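Local coordinates for protein pectinesterase (Aspergillus niger, PDB 5C1E) that removes methyl esters from pectin by hydrolysis, releasing methanol, and probably takes part in the maceration and soft-rotting of plant tissue, at residues W245-Y259 and D270-D282. Residues are numbered along the deposited sequence; the frame is centred on the assembly and turned at random.
Sequences WTTMADGATPLYYEY and DREYETSISAAVD
Tyr257 and Tyr259 leave strand 255-259 on the same side, but their first torsions turn the rings apart, and 270-282 packs against both. Around Tyr257, Thr275 and Ile277 form a bracket. Thr275 CG2 lies alongside the ring, 3.6 Å from Tyr257 CE1. Ile277 crosses at about a right angle and sets CD1 over one ring face, offset toward the rim. The other neighbours of Tyr257 include Trp197 and Ile230. Tyr259 has CG anti to its backbone N (chi1 -176°), which lays the ring flat against the bend at Ala279 and Ala280. Ala279 C sits over the ring centre, and Tyr259 CD2 is 3.9 Å from Ala280 CB.

Further back, the Tyr256 ring is the filling of a sandwich. Trp245 CE3 lies over the centre of one face and Pro254 CB over the centre of the other. Tyr273 bulges in beside this stack, its CB 4.2 Å from Trp245 CB, and its phenol end abuts Thr247 CG2.

The backbones meet sparingly. Thr275 N donates to Tyr256 O at 2.8 Å. Water fills the gaps where the chains diverge: one molecule joins Pro254 O, Tyr256 N, Tyr273 O and Thr275 OG1, and a second links Glu258 N to Thr275 O.

Arg271 and Glu258 form a two-pronged salt bridge. NH2 of Arg271 reaches OE1 of Glu258 at 3.1 Å, and the guanidinium and carboxylate planes are only 21° apart. NH1 and NH2 of Arg271 also bind Pro242 O and Gly265 O, which fixes the guanidinium further.

Strand 255-259 is the last of its parallel sheet. The arrangement is an end cap on a right-handed parallel beta-helix, the pectinesterase fold, with the returning loop packed along its terminal strand.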
loop_
_atom_site.group_PDB
_atom_site.type_symbol
_atom_site.label_atom_id
_atom_site.label_comp_id
_atom_site.label_asym_id
_atom_site.label_seq_id
_atom_site.Cartn_x
_atom_site.Cartn_y
_atom_site.Cartn_z
ATOM N N TRP A 245 16.050 -10.795 -6.239
ATOM C CA TRP A 245 15.296 -10.076 -7.247
ATOM C C TRP A 245 15.196 -10.895 -8.531
ATOM O O TRP A 245 16.039 -11.765 -8.786
ATOM C CB TRP A 245 15.960 -8.741 -7.524
ATOM C CG TRP A 245 16.275 -7.944 -6.289
ATOM C CD1 TRP A 245 17.393 -8.044 -5.512
ATOM C CD2 TRP A 245 15.462 -6.928 -5.685
ATOM N NE1 TRP A 245 17.325 -7.153 -4.463
ATOM C CE2 TRP A 245 16.144 -6.468 -4.540
ATOM C CE3 TRP A 245 14.226 -6.371 -5.995
ATOM C CZ2 TRP A 245 15.650 -5.448 -3.740
ATOM C CZ3 TRP A 245 13.721 -5.384 -5.191
ATOM C CH2 TRP A 245 14.431 -4.918 -4.080
ATOM N N THR A 246 14.166 -10.632 -9.335
ATOM C CA THR A 246 14.007 -11.336 -10.608
ATOM C C THR A 246 13.740 -10.337 -11.751
ATOM O O THR A 246 13.758 -9.113 -11.556
ATOM C CB THR A 246 12.941 -12.458 -10.511
ATOM O OG1 THR A 246 13.009 -13.313 -11.662
ATOM C CG2 THR A 246 11.533 -11.896 -10.368
ATOM N N THR A 247 13.502 -10.871 -12.941
ATOM C CA THR A 247 13.444 -10.058 -14.155
ATOM C C THR A 247 12.021 -9.795 -14.629
ATOM O O THR A 247 11.068 -10.519 -14.261
ATOM C CB THR A 247 14.158 -10.791 -15.278
ATOM O OG1 THR A 247 13.491 -12.047 -15.462
ATOM C CG2 THR A 247 15.627 -11.016 -14.922
ATOM N N MET A 248 11.876 -8.744 -15.432
ATOM C CA MET A 248 10.605 -8.419 -16.071
ATOM C C MET A 248 10.877 -7.565 -17.321
ATOM O O MET A 248 10.943 -8.118 -18.402
ATOM C CB MET A 248 9.618 -7.737 -15.109
ATOM C CG MET A 248 8.204 -7.618 -15.674
ATOM S SD MET A 248 7.044 -6.867 -14.501
ATOM C CE MET A 248 5.480 -7.175 -15.307
ATOM N N ALA A 249 11.066 -6.243 -17.196
ATOM C CA ALA A 249 11.270 -5.417 -18.391
ATOM C C ALA A 249 12.591 -5.770 -19.062
ATOM O O ALA A 249 13.607 -5.849 -18.395
ATOM C CB ALA A 249 11.247 -3.944 -18.037
ATOM N N ASP A 250 12.584 -5.984 -20.379
ATOM C CA ASP A 250 13.829 -6.269 -21.080
ATOM C C ASP A 250 14.757 -5.053 -21.052
ATOM O O ASP A 250 14.306 -3.928 -21.233
ATOM C CB ASP A 250 13.590 -6.696 -22.523
ATOM C CG ASP A 250 14.868 -7.093 -23.204
ATOM O OD1 ASP A 250 15.441 -8.129 -22.800
ATOM O OD2 ASP A 250 15.323 -6.351 -24.102
ATOM N N GLY A 251 16.040 -5.287 -20.791
ATOM C CA GLY A 251 17.036 -4.211 -20.765
ATOM C C GLY A 251 16.972 -3.365 -19.511
ATOM O O GLY A 251 17.468 -2.240 -19.487
ATOM N N ALA A 252 16.365 -3.911 -18.458
ATOM C CA ALA A 252 16.199 -3.178 -17.213
ATOM C C ALA A 252 17.544 -2.993 -16.529
ATOM O O ALA A 252 18.424 -3.864 -16.585
ATOM C CB ALA A 252 15.254 -3.909 -16.286
ATOM N N THR A 253 17.674 -1.852 -15.862
ATOM C CA THR A 253 18.834 -1.548 -15.013
ATOM C C THR A 253 18.315 -1.056 -13.680
ATOM O O THR A 253 18.426 0.117 -13.349
ATOM C CB THR A 253 19.757 -0.499 -15.661
ATOM O OG1 THR A 253 19.048 0.734 -15.828
ATOM C CG2 THR A 253 20.288 -0.998 -17.030
ATOM N N PRO A 254 17.717 -1.969 -12.891
ATOM C CA PRO A 254 17.071 -1.528 -11.662
ATOM C C PRO A 254 18.072 -1.059 -10.623
ATOM O O PRO A 254 19.236 -1.468 -10.647
ATOM C CB PRO A 254 16.352 -2.790 -11.158
ATOM C CG PRO A 254 17.154 -3.898 -11.700
ATOM C CD PRO A 254 17.604 -3.421 -13.075
ATOM N N LEU A 255 17.605 -0.197 -9.737
ATOM C CA LEU A 255 18.370 0.238 -8.569
ATOM C C LEU A 255 17.752 -0.429 -7.335
ATOM O O LEU A 255 16.794 0.072 -6.707
ATOM C CB LEU A 255 18.365 1.761 -8.445
ATOM C CG LEU A 255 19.041 2.594 -9.548
ATOM C CD1 LEU A 255 20.439 2.074 -9.857
ATOM C CD2 LEU A 255 18.232 2.614 -10.827
ATOM N N TYR A 256 18.300 -1.590 -7.031
ATOM C CA TYR A 256 17.811 -2.473 -5.978
ATOM C C TYR A 256 18.825 -2.625 -4.838
ATOM O O TYR A 256 19.972 -3.032 -5.047
ATOM C CB TYR A 256 17.530 -3.835 -6.589
ATOM C CG TYR A 256 16.279 -3.954 -7.444
ATOM C CD1 TYR A 256 15.216 -3.057 -7.335
ATOM C CD2 TYR A 256 16.156 -5.008 -8.361
ATOM C CE1 TYR A 256 14.057 -3.215 -8.107
ATOM C CE2 TYR A 256 15.019 -5.170 -9.135
ATOM C CZ TYR A 256 13.976 -4.284 -9.008
ATOM O OH TYR A 256 12.846 -4.479 -9.747
ATOM N N TYR A 257 18.366 -2.344 -3.622
ATOM C CA TYR A 257 19.240 -2.234 -2.467
ATOM C C TYR A 257 18.699 -2.991 -1.270
ATOM O O TYR A 257 17.481 -3.097 -1.074
ATOM C CB TYR A 257 19.341 -0.785 -2.029
ATOM C CG TYR A 257 19.749 0.213 -3.080
ATOM C CD1 TYR A 257 21.083 0.482 -3.311
ATOM C CD2 TYR A 257 18.802 0.918 -3.807
ATOM C CE1 TYR A 257 21.475 1.432 -4.228
ATOM C CE2 TYR A 257 19.179 1.875 -4.730
ATOM C CZ TYR A 257 20.512 2.117 -4.952
ATOM O OH TYR A 257 20.912 3.059 -5.867
ATOM N N GLU A 258 19.615 -3.486 -0.450
ATOM C CA GLU A 258 19.269 -3.930 0.893
ATOM C C GLU A 258 20.212 -3.306 1.915
ATOM O O GLU A 258 21.389 -3.112 1.635
ATOM C CB GLU A 258 19.356 -5.429 0.986
ATOM C CG GLU A 258 18.241 -6.162 0.274
ATOM C CD GLU A 258 18.499 -7.649 0.290
ATOM O OE1 GLU A 258 18.014 -8.305 1.235
ATOM O OE2 GLU A 258 19.220 -8.141 -0.608
ATOM N N TYR A 259 19.699 -2.975 3.094
ATOM C CA TYR A 259 20.545 -2.402 4.135
ATOM C C TYR A 259 20.066 -2.821 5.516
ATOM O O TYR A 259 18.965 -2.464 5.928
ATOM C CB TYR A 259 20.594 -0.872 4.059
ATOM C CG TYR A 259 21.561 -0.310 5.078
ATOM C CD1 TYR A 259 22.930 -0.282 4.816
ATOM C CD2 TYR A 259 21.120 0.132 6.321
ATOM C CE1 TYR A 259 23.830 0.191 5.753
ATOM C CE2 TYR A 259 22.014 0.604 7.267
ATOM C CZ TYR A 259 23.371 0.629 6.973
ATOM O OH TYR A 259 24.278 1.103 7.893
ATOM N N ASP A 270 24.097 -14.678 -2.325
ATOM C CA ASP A 270 23.712 -15.202 -3.638
ATOM C C ASP A 270 22.822 -14.225 -4.422
ATOM O O ASP A 270 22.213 -14.609 -5.400
ATOM C CB ASP A 270 22.983 -16.540 -3.506
ATOM C CG ASP A 270 23.907 -17.689 -3.119
ATOM O OD1 ASP A 270 25.134 -17.582 -3.317
ATOM O OD2 ASP A 270 23.396 -18.713 -2.630
ATOM N N ARG A 271 22.765 -12.973 -3.995
ATOM C CA ARG A 271 21.873 -11.991 -4.645
ATOM C C ARG A 271 22.280 -11.685 -6.072
ATOM O O ARG A 271 23.447 -11.808 -6.443
ATOM C CB ARG A 271 21.837 -10.686 -3.856
ATOM C CG ARG A 271 21.184 -10.830 -2.493
ATOM C CD ARG A 271 19.662 -10.944 -2.612
ATOM N NE ARG A 271 19.007 -10.755 -1.316
ATOM C CZ ARG A 271 18.410 -11.704 -0.580
ATOM N NH1 ARG A 271 18.340 -12.972 -0.974
ATOM N NH2 ARG A 271 17.868 -11.365 0.580
ATOM N N GLU A 272 21.285 -11.286 -6.854
ATOM C CA GLU A 272 21.466 -10.786 -8.204
ATOM C C GLU A 272 20.746 -9.449 -8.328
ATOM O O GLU A 272 19.821 -9.160 -7.564
ATOM C CB GLU A 272 20.904 -11.769 -9.247
ATOM C CG GLU A 272 21.629 -13.107 -9.321
ATOM C CD GLU A 272 21.044 -14.054 -10.372
ATOM O OE1 GLU A 272 20.081 -13.675 -11.091
ATOM O OE2 GLU A 272 21.551 -15.197 -10.474
ATOM N N TYR A 273 21.212 -8.624 -9.271
ATOM C CA TYR A 273 20.549 -7.369 -9.656
ATOM C C TYR A 273 20.632 -6.253 -8.603
ATOM O O TYR A 273 19.887 -5.274 -8.672
ATOM C CB TYR A 273 19.078 -7.615 -10.053
ATOM C CG TYR A 273 18.908 -8.674 -11.113
ATOM C CD1 TYR A 273 19.264 -8.424 -12.434
ATOM C CD2 TYR A 273 18.387 -9.926 -10.800
ATOM C CE1 TYR A 273 19.114 -9.397 -13.409
ATOM C CE2 TYR A 273 18.240 -10.904 -11.773
ATOM C CZ TYR A 273 18.613 -10.627 -13.067
ATOM O OH TYR A 273 18.486 -11.583 -14.029
ATOM N N GLU A 274 21.526 -6.378 -7.629
ATOM C CA GLU A 274 21.608 -5.364 -6.581
ATOM C C GLU A 274 22.702 -4.328 -6.807
ATOM O O GLU A 274 23.631 -4.526 -7.606
ATOM C CB GLU A 274 21.805 -6.000 -5.216
ATOM C CG GLU A 274 20.622 -6.801 -4.754
ATOM C CD GLU A 274 20.649 -7.074 -3.262
ATOM O OE1 GLU A 274 21.757 -7.336 -2.704
ATOM O OE2 GLU A 274 19.545 -7.026 -2.668
ATOM N N THR A 275 22.584 -3.232 -6.068
ATOM C CA THR A 275 23.566 -2.154 -6.053
ATOM C C THR A 275 23.984 -1.922 -4.606
ATOM O O THR A 275 23.167 -2.071 -3.704
ATOM C CB THR A 275 22.929 -0.862 -6.616
ATOM O OG1 THR A 275 22.502 -1.105 -7.957
ATOM C CG2 THR A 275 23.888 0.292 -6.610
ATOM N N SER A 276 25.241 -1.539 -4.381
ATOM C CA SER A 276 25.720 -1.292 -3.013
ATOM C C SER A 276 25.157 0.004 -2.476
ATOM O O SER A 276 24.904 0.945 -3.237
ATOM C CB SER A 276 27.248 -1.225 -2.958
ATOM O OG SER A 276 27.787 -2.445 -3.425
ATOM N N ILE A 277 24.948 0.047 -1.166
ATOM C CA ILE A 277 24.590 1.277 -0.484
ATOM C C ILE A 277 25.139 1.191 0.944
ATOM O O ILE A 277 25.173 0.114 1.538
ATOM C CB ILE A 277 23.059 1.534 -0.527
ATOM C CG1 ILE A 277 22.735 2.992 -0.198
ATOM C CG2 ILE A 277 22.300 0.587 0.390
ATOM C CD1 ILE A 277 21.314 3.401 -0.526
ATOM N N SER A 278 25.615 2.313 1.470
ATOM C CA SER A 278 26.348 2.306 2.738
ATOM C C SER A 278 25.503 2.778 3.918
ATOM O O SER A 278 25.970 2.770 5.056
ATOM C CB SER A 278 27.592 3.194 2.612
ATOM O OG SER A 278 27.201 4.534 2.353
ATOM N N ALA A 279 24.273 3.200 3.647
ATOM C CA ALA A 279 23.413 3.752 4.668
ATOM C C ALA A 279 21.973 3.596 4.233
ATOM O O ALA A 279 21.691 3.544 3.039
ATOM C CB ALA A 279 23.722 5.225 4.868
ATOM N N ALA A 280 21.075 3.527 5.209
ATOM C CA ALA A 280 19.643 3.555 4.943
ATOM C C ALA A 280 19.235 4.893 4.334
ATOM O O ALA A 280 19.869 5.909 4.590
ATOM C CB ALA A 280 18.867 3.307 6.232
ATOM N N VAL A 281 18.172 4.891 3.529
ATOM C CA VAL A 281 17.612 6.150 3.026
ATOM C C VAL A 281 16.612 6.717 4.023
ATOM O O VAL A 281 16.053 5.977 4.824
ATOM C CB VAL A 281 16.966 6.021 1.624
ATOM C CG1 VAL A 281 17.938 5.362 0.670
ATOM C CG2 VAL A 281 15.652 5.257 1.670
ATOM N N ASP A 282 16.390 8.027 3.976
ATOM C CA ASP A 282 15.432 8.652 4.890
ATOM C C ASP A 282 14.213 9.173 4.145
ATOM O O ASP A 282 14.166 9.159 2.922
ATOM C CB ASP A 282 16.101 9.746 5.763
ATOM C CG ASP A 282 16.644 10.936 4.963
ATOM O OD1 ASP A 282 16.333 11.125 3.764
ATOM O OD2 ASP A 282 17.395 11.720 5.585
HETATM O O HOH W 1 20.466 -2.692 -8.574
HETATM O O HOH W 2 22.362 -3.339 -1.366
HETATM O O HOH W 3 24.451 -2.359 0.218
#